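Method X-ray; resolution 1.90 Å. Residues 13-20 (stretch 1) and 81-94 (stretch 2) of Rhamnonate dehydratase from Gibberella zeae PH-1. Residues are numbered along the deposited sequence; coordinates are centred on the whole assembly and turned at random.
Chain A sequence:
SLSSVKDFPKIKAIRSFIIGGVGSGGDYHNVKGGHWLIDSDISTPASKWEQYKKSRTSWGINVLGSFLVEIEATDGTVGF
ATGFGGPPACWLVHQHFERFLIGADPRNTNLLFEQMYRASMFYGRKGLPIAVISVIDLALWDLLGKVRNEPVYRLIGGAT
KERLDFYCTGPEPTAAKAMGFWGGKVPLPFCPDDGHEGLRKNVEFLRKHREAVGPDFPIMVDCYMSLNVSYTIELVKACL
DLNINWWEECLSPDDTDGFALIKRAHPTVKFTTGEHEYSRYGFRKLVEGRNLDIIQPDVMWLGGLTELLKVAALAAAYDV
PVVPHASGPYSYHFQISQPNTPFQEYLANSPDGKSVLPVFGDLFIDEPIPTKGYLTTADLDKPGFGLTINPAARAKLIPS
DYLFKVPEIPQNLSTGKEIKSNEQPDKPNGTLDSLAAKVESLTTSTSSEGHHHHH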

ATOM      1  N   ALA A  13      51.579  13.822  -2.317  1.00 15.67           N
ATOM      2  CA  ALA A  13      51.100  14.941  -3.110  1.00 16.04           C
ATOM      3  C   ALA A  13      50.042  14.543  -4.126  1.00 17.28           C
ATOM      4  O   ALA A  13      49.892  13.366  -4.464  1.00 16.49           O
ATOM      5  N   ILE A  14      49.301  15.539  -4.600  1.00 15.91           N
ATOM      6  CA  ILE A  14      48.278  15.318  -5.607  1.00 16.03           C
ATOM      7  C   ILE A  14      48.405  16.413  -6.656  1.00 16.02           C
ATOM      8  O   ILE A  14      48.562  17.590  -6.330  1.00 17.34           O
ATOM      9  N   ARG A  15      48.365  16.013  -7.920  1.00 14.75           N
ATOM     10  CA  ARG A  15      48.477  16.948  -9.028  1.00 14.90           C
ATOM     11  C   ARG A  15      47.309  16.720  -9.982  1.00 15.73           C
ATOM     12  O   ARG A  15      46.806  15.605 -10.095  1.00 15.88           O
ATOM     13  N   SER A  16      46.863  17.776 -10.654  1.00 15.79           N
ATOM     14  CA  SER A  16      45.769  17.643 -11.608  1.00 15.13           C
ATOM     15  C   SER A  16      46.136  18.369 -12.889  1.00 15.68           C
ATOM     16  O   SER A  16      46.842  19.381 -12.865  1.00 14.77           O
ATOM     17  N   PHE A  17      45.657  17.838 -14.006  1.00 14.72           N
ATOM     18  CA  PHE A  17      45.937  18.406 -15.315  1.00 16.43           C
ATOM     19  C   PHE A  17      44.691  18.406 -16.176  1.00 16.85           C
ATOM     20  O   PHE A  17      43.835  17.531 -16.050  1.00 16.60           O
ATOM     21  N   ILE A  18      44.596  19.394 -17.054  1.00 18.39           N
ATOM     22  CA  ILE A  18      43.486  19.472 -17.988  1.00 20.28           C
ATOM     23  C   ILE A  18      44.055  18.871 -19.268  1.00 21.56           C
ATOM     24  O   ILE A  18      45.194  19.159 -19.634  1.00 20.85           O
ATOM     25  N   ILE A  19      43.287  18.016 -19.932  1.00 21.81           N
ATOM     26  CA  ILE A  19      43.767  17.404 -21.161  1.00 23.66           C
ATOM     27  C   ILE A  19      43.432  18.314 -22.336  1.00 24.75           C
ATOM     28  O   ILE A  19      42.267  18.521 -22.660  1.00 25.48           O
ATOM     29  N   GLY A  20      44.467  18.875 -22.956  1.00 26.00           N
ATOM     30  CA  GLY A  20      44.262  19.767 -24.083  1.00 27.66           C
ATOM     31  C   GLY A  20      43.707  19.065 -25.306  1.00 29.17           C
ATOM     32  O   GLY A  20      43.794  17.844 -25.421  1.00 29.89           O
ATOM     33  N   ALA A  81      44.317   8.644 -12.652  1.00 12.72           N
ATOM     34  CA  ALA A  81      43.060   8.311 -13.307  1.00 13.01           C
ATOM     35  C   ALA A  81      42.564   9.530 -14.069  1.00 12.54           C
ATOM     36  O   ALA A  81      42.934  10.660 -13.755  1.00 13.70           O
ATOM     37  N   THR A  82      41.728   9.297 -15.075  1.00 14.04           N
ATOM     38  CA  THR A  82      41.194  10.384 -15.878  1.00 13.92           C
ATOM     39  C   THR A  82      39.670  10.368 -15.830  1.00 15.05           C
ATOM     40  O   THR A  82      39.059   9.365 -15.454  1.00 14.95           O
ATOM     41  N   GLY A  83      39.065  11.488 -16.205  1.00 15.49           N
ATOM     42  CA  GLY A  83      37.619  11.591 -16.211  1.00 17.18           C
ATOM     43  C   GLY A  83      37.205  12.895 -16.856  1.00 17.99           C
ATOM     44  O   GLY A  83      38.058  13.676 -17.278  1.00 17.96           O
ATOM     45  N   PHE A  84      35.904  13.137 -16.954  1.00 19.66           N
ATOM     46  CA  PHE A  84      35.435  14.380 -17.541  1.00 18.94           C
ATOM     47  C   PHE A  84      35.244  15.345 -16.377  1.00 18.20           C
ATOM     48  O   PHE A  84      34.996  14.918 -15.253  1.00 18.00           O
ATOM     49  N   GLY A  85      35.385  16.639 -16.638  1.00 15.71           N
ATOM     50  CA  GLY A  85      35.239  17.621 -15.578  1.00 16.15           C
ATOM     51  C   GLY A  85      36.090  18.839 -15.875  1.00 14.79           C
ATOM     52  O   GLY A  85      35.771  19.948 -15.459  1.00 15.09           O
ATOM     53  N   GLY A  86      37.193  18.609 -16.581  1.00 13.83           N
ATOM     54  CA  GLY A  86      38.084  19.684 -16.978  1.00 14.75           C
ATOM     55  C   GLY A  86      38.516  20.672 -15.914  1.00 14.49           C
ATOM     56  O   GLY A  86      38.767  20.294 -14.772  1.00 15.23           O
ATOM     57  N   PRO A  87      38.608  21.964 -16.268  1.00 14.77           N
ATOM     58  CA  PRO A  87      39.017  23.038 -15.358  1.00 14.92           C
ATOM     59  C   PRO A  87      38.269  23.109 -14.023  1.00 15.22           C
ATOM     60  O   PRO A  87      38.890  23.126 -12.962  1.00 15.68           O
ATOM     61  N   PRO A  88      36.926  23.153 -14.053  1.00 15.01           N
ATOM     62  CA  PRO A  88      36.213  23.224 -12.772  1.00 15.25           C
ATOM     63  C   PRO A  88      36.497  22.032 -11.858  1.00 13.94           C
ATOM     64  O   PRO A  88      36.509  22.166 -10.633  1.00 12.96           O
ATOM     65  N   ALA A  89      36.739  20.870 -12.457  1.00 14.32           N
ATOM     66  CA  ALA A  89      37.040  19.669 -11.690  1.00 13.09           C
ATOM     67  C   ALA A  89      38.386  19.846 -10.993  1.00 13.44           C
ATOM     68  O   ALA A  89      38.519  19.563  -9.801  1.00 10.92           O
ATOM     69  N   CYS A  90      39.379  20.324 -11.741  1.00 12.84           N
ATOM     70  CA  CYS A  90      40.713  20.535 -11.186  1.00 12.83           C
ATOM     71  C   CYS A  90      40.701  21.570 -10.075  1.00 12.86           C
ATOM     72  O   CYS A  90      41.436  21.447  -9.096  1.00 13.20           O
ATOM     73  N   TRP A  91      39.868  22.594 -10.230  1.00 12.32           N
ATOM     74  CA  TRP A  91      39.770  23.647  -9.224  1.00 12.49           C
ATOM     75  C   TRP A  91      39.310  23.038  -7.902  1.00 12.53           C
ATOM     76  O   TRP A  91      39.867  23.332  -6.845  1.00 12.34           O
ATOM     77  N   LEU A  92      38.294  22.182  -7.970  1.00 12.15           N
ATOM     78  CA  LEU A  92      37.757  21.537  -6.774  1.00 13.05           C
ATOM     79  C   LEU A  92      38.752  20.570  -6.139  1.00 12.38           C
ATOM     80  O   LEU A  92      38.877  20.513  -4.915  1.00 12.36           O
ATOM     81  N   VAL A  93      39.459  19.814  -6.973  1.00 12.40           N
ATOM     82  CA  VAL A  93      40.446  18.860  -6.479  1.00 12.71           C
ATOM     83  C   VAL A  93      41.374  19.501  -5.449  1.00 13.55           C
ATOM     84  O   VAL A  93      41.535  18.996  -4.337  1.00 14.45           O
ATOM     85  N   HIS A  94      41.977  20.623  -5.824  1.00 13.32           N
ATOM     86  CA  HIS A  94      42.921  21.315  -4.954  1.00 15.33           C
ATOM     87  C   HIS A  94      42.311  22.224  -3.901  1.00 14.01           C
ATOM     88  O   HIS A  94      42.783  22.262  -2.768  1.00 16.22           O
TER

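The most unusual feature of this contact is a short hydrogen bond set among otherwise largely apolar packing: Ser 16 OG lies 2.7 Å from His 94 NE2, joining the middle of the strand 13-19 to the last helical residue of the second stretch. Either atom could be the donor. His 94 reaches this position indirectly, since its CA-to-CB bond points sideways, but with chi1 in m and chi2 at -72° the end of the ring comes nearer to the strand. The imidazole meets the strand with its edge. Ser 16 OG, Ile 14 O and Arg 15 CA all lie near the ring plane, with His 94 CE1 3.3 Å from Ile 14 O and 4.0 Å from Arg 15 CA. The other ring nitrogen, ND1, is hydrogen-bonded elsewhere in the structure, so both nitrogens of this partly exposed residue have polar partners.

The strand and the helix run almost exactly antiparallel, at 174°, with their axes approaching to 8.0 Å. Such alignment lets alternate strand residues meet successive turns of the helix: Ile 14, Ser 16 and Ile 18 point toward it, whereas Arg 15 and Phe 17 point away. From the helix, Cys 90 and Val 93 point toward the strand. The backbones are closer near Gly 86, whose CA is 5.5 Å from the CA of Ile 18, than at His 94, whose CA is 8.1 Å from the CA of Ile 14. At the wider end the gap is spanned by the side chains of Ile 14 and Val 93 and by the His 94 ring.

Ser 16 adopts the p rotamer, which directs its hydroxyl to His 94 and also brings OG within 3.5 Å of Cys 90 CB. The CA atoms of Ser 16 and Cys 90 are 5.8 Å apart. Cys 90, in the m rotamer, turns its sulfur toward the neighbouring part of the strand, where SG is 3.9 Å from Ile 18 CG1 and 3.8 Å from Phe 17 O.

Apolar contacts lie on either side of this polar centre along the strand. Ile 14, extended with both chi angles in t, places CD1 3.7 Å from CG1 of Val 93, itself a t rotamer. Ile 18 combines chi1 in m with chi2 in t, and its CD1 packs 3.4 Å from CG of Pro 87 in the first turn of the helix. Ile 18 CG1 also approaches the backbone C of Gly 86 to 4.2 Å. The positive phi of Gly 86, 49°, by itself favours glycine, and a CB there would clash with Pro 87 CD.

Beyond the helix contact, Ile 19 points sideways, yet its m,t conformation brings CD1 3.5 Å from Thr 82 OG1. This links the end of strand 13-19 to strand 81-84. The contact is van der Waals in nature. The threonine, with chi1 in t, has its hydroxyl hydrogen-bonded elsewhere in the structure.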

ATOM      1  CB  ALA A  13      52.277  15.598  -3.830  1.00 18.25           C
ATOM      2  CB  ILE A  14      46.852  15.330  -4.998  1.00 18.06           C
ATOM      3  CG1 ILE A  14      45.816  15.094  -6.102  1.00 17.40           C
ATOM      4  CG2 ILE A  14      46.587  16.646  -4.294  1.00 18.59           C
ATOM      5  CD1 ILE A  14      44.425  14.756  -5.582  1.00 20.70           C
ATOM      6  CB  ARG A  15      49.801  16.724  -9.772  1.00 15.10           C
ATOM      7  CG  ARG A  15      51.060  16.959  -8.939  1.00 16.80           C
ATOM      8  CD  ARG A  15      52.323  16.655  -9.746  1.00 19.32           C
ATOM      9  NE  ARG A  15      52.517  15.222  -9.980  1.00 19.62           N
ATOM     10  CZ  ARG A  15      53.108  14.391  -9.122  1.00 20.54           C
ATOM     11  NH1 ARG A  15      53.571  14.844  -7.963  1.00 19.28           N
ATOM     12  NH2 ARG A  15      53.239  13.104  -9.421  1.00 20.94           N
ATOM     13  CB  SER A  16      44.460  18.204 -11.037  1.00 13.64           C
ATOM     14  OG  SER A  16      44.521  19.606 -10.866  1.00 15.55           O
ATOM     15  CB  PHE A  17      46.996  17.569 -16.037  1.00 16.89           C
ATOM     16  CG  PHE A  17      48.288  17.444 -15.294  1.00 16.95           C
ATOM     17  CD1 PHE A  17      49.308  18.369 -15.487  1.00 18.33           C
ATOM     18  CD2 PHE A  17      48.485  16.402 -14.391  1.00 18.50           C
ATOM     19  CE1 PHE A  17      50.509  18.260 -14.791  1.00 19.07           C
ATOM     20  CE2 PHE A  17      49.681  16.284 -13.689  1.00 20.43           C
ATOM     21  CZ  PHE A  17      50.695  17.216 -13.889  1.00 20.01           C
ATOM     22  CB  ILE A  18      43.076  20.926 -18.252  1.00 22.19           C
ATOM     23  CG1 ILE A  18      42.524  21.541 -16.963  1.00 24.53           C
ATOM     24  CG2 ILE A  18      42.048  20.982 -19.375  1.00 23.34           C
ATOM     25  CD1 ILE A  18      42.374  23.036 -17.016  1.00 28.39           C
ATOM     26  CB  ILE A  19      43.137  16.012 -21.358  1.00 24.45           C
ATOM     27  CG1 ILE A  19      43.407  15.155 -20.116  1.00 25.76           C
ATOM     28  CG2 ILE A  19      43.729  15.335 -22.588  1.00 24.61           C
ATOM     29  CD1 ILE A  19      42.744  13.798 -20.139  1.00 28.88           C
ATOM     30  CB  ALA A  81      42.028   7.880 -12.275  1.00 13.19           C
ATOM     31  CB  THR A  82      41.665  10.267 -17.350  1.00 15.59           C
ATOM     32  OG1 THR A  82      41.247  11.422 -18.087  1.00 17.06           O
ATOM     33  CG2 THR A  82      41.080   9.020 -18.001  1.00 15.15           C
ATOM     34  CB  PHE A  84      34.131  14.149 -18.327  1.00 22.11           C
ATOM     35  CG  PHE A  84      32.872  14.305 -17.515  1.00 26.68           C
ATOM     36  CD1 PHE A  84      32.674  13.584 -16.341  1.00 28.73           C
ATOM     37  CD2 PHE A  84      31.861  15.160 -17.950  1.00 28.80           C
ATOM     38  CE1 PHE A  84      31.488  13.709 -15.616  1.00 29.54           C
ATOM     39  CE2 PHE A  84      30.672  15.291 -17.231  1.00 31.13           C
ATOM     40  CZ  PHE A  84      30.486  14.563 -16.060  1.00 30.42           C
ATOM     41  CB  PRO A  87      38.827  24.296 -16.205  1.00 16.14           C
ATOM     42  CG  PRO A  87      39.117  23.810 -17.584  1.00 15.80           C
ATOM     43  CD  PRO A  87      38.370  22.493 -17.622  1.00 15.19           C
ATOM     44  CB  PRO A  88      34.746  23.329 -13.194  1.00 16.37           C
ATOM     45  CG  PRO A  88      34.714  22.625 -14.521  1.00 17.69           C
ATOM     46  CD  PRO A  88      35.983  23.109 -15.183  1.00 15.96           C
ATOM     47  CB  ALA A  89      37.080  18.450 -12.609  1.00 12.43           C
ATOM     48  CB  CYS A  90      41.689  20.981 -12.278  1.00 13.75           C
ATOM     49  SG  CYS A  90      42.036  19.718 -13.520  1.00 14.88           S
ATOM     50  CB  TRP A  91      38.769  24.711  -9.671  1.00 12.43           C
ATOM     51  CG  TRP A  91      38.827  25.976  -8.872  1.00 12.90           C
ATOM     52  CD1 TRP A  91      39.561  27.096  -9.154  1.00 12.65           C
ATOM     53  CD2 TRP A  91      38.116  26.258  -7.659  1.00 14.76           C
ATOM     54  NE1 TRP A  91      39.346  28.057  -8.196  1.00 14.25           N
ATOM     55  CE2 TRP A  91      38.464  27.570  -7.267  1.00 13.81           C
ATOM     56  CE3 TRP A  91      37.215  25.527  -6.866  1.00 14.79           C
ATOM     57  CZ2 TRP A  91      37.944  28.173  -6.113  1.00 15.05           C
ATOM     58  CZ3 TRP A  91      36.697  26.126  -5.717  1.00 16.68           C
ATOM     59  CH2 TRP A  91      37.064  27.439  -5.353  1.00 16.01           C
ATOM     60  CB  LEU A  92      36.457  20.804  -7.114  1.00 11.89           C
ATOM     61  CG  LEU A  92      35.277  21.703  -7.493  1.00 12.56           C
ATOM     62  CD1 LEU A  92      34.132  20.856  -8.027  1.00 13.99           C
ATOM     63  CD2 LEU A  92      34.829  22.501  -6.274  1.00 13.21           C
ATOM     64  CB  VAL A  93      41.332  18.311  -7.629  1.00 13.15           C
ATOM     65  CG1 VAL A  93      42.525  17.566  -7.050  1.00 14.63           C
ATOM     66  CG2 VAL A  93      40.520  17.385  -8.528  1.00 11.86           C
ATOM     67  CB  HIS A  94      43.910  22.107  -5.811  1.00 14.64           C
ATOM     68  CG  HIS A  94      44.706  21.248  -6.743  1.00 16.99           C
ATOM     69  ND1 HIS A  94      45.702  20.401  -6.307  1.00 18.54           N
ATOM     70  CD2 HIS A  94      44.612  21.060  -8.081  1.00 15.69           C
ATOM     71  CE1 HIS A  94      46.187  19.727  -7.335  1.00 17.25           C
ATOM     72  NE2 HIS A  94      45.542  20.108  -8.423  1.00 17.67           N
TER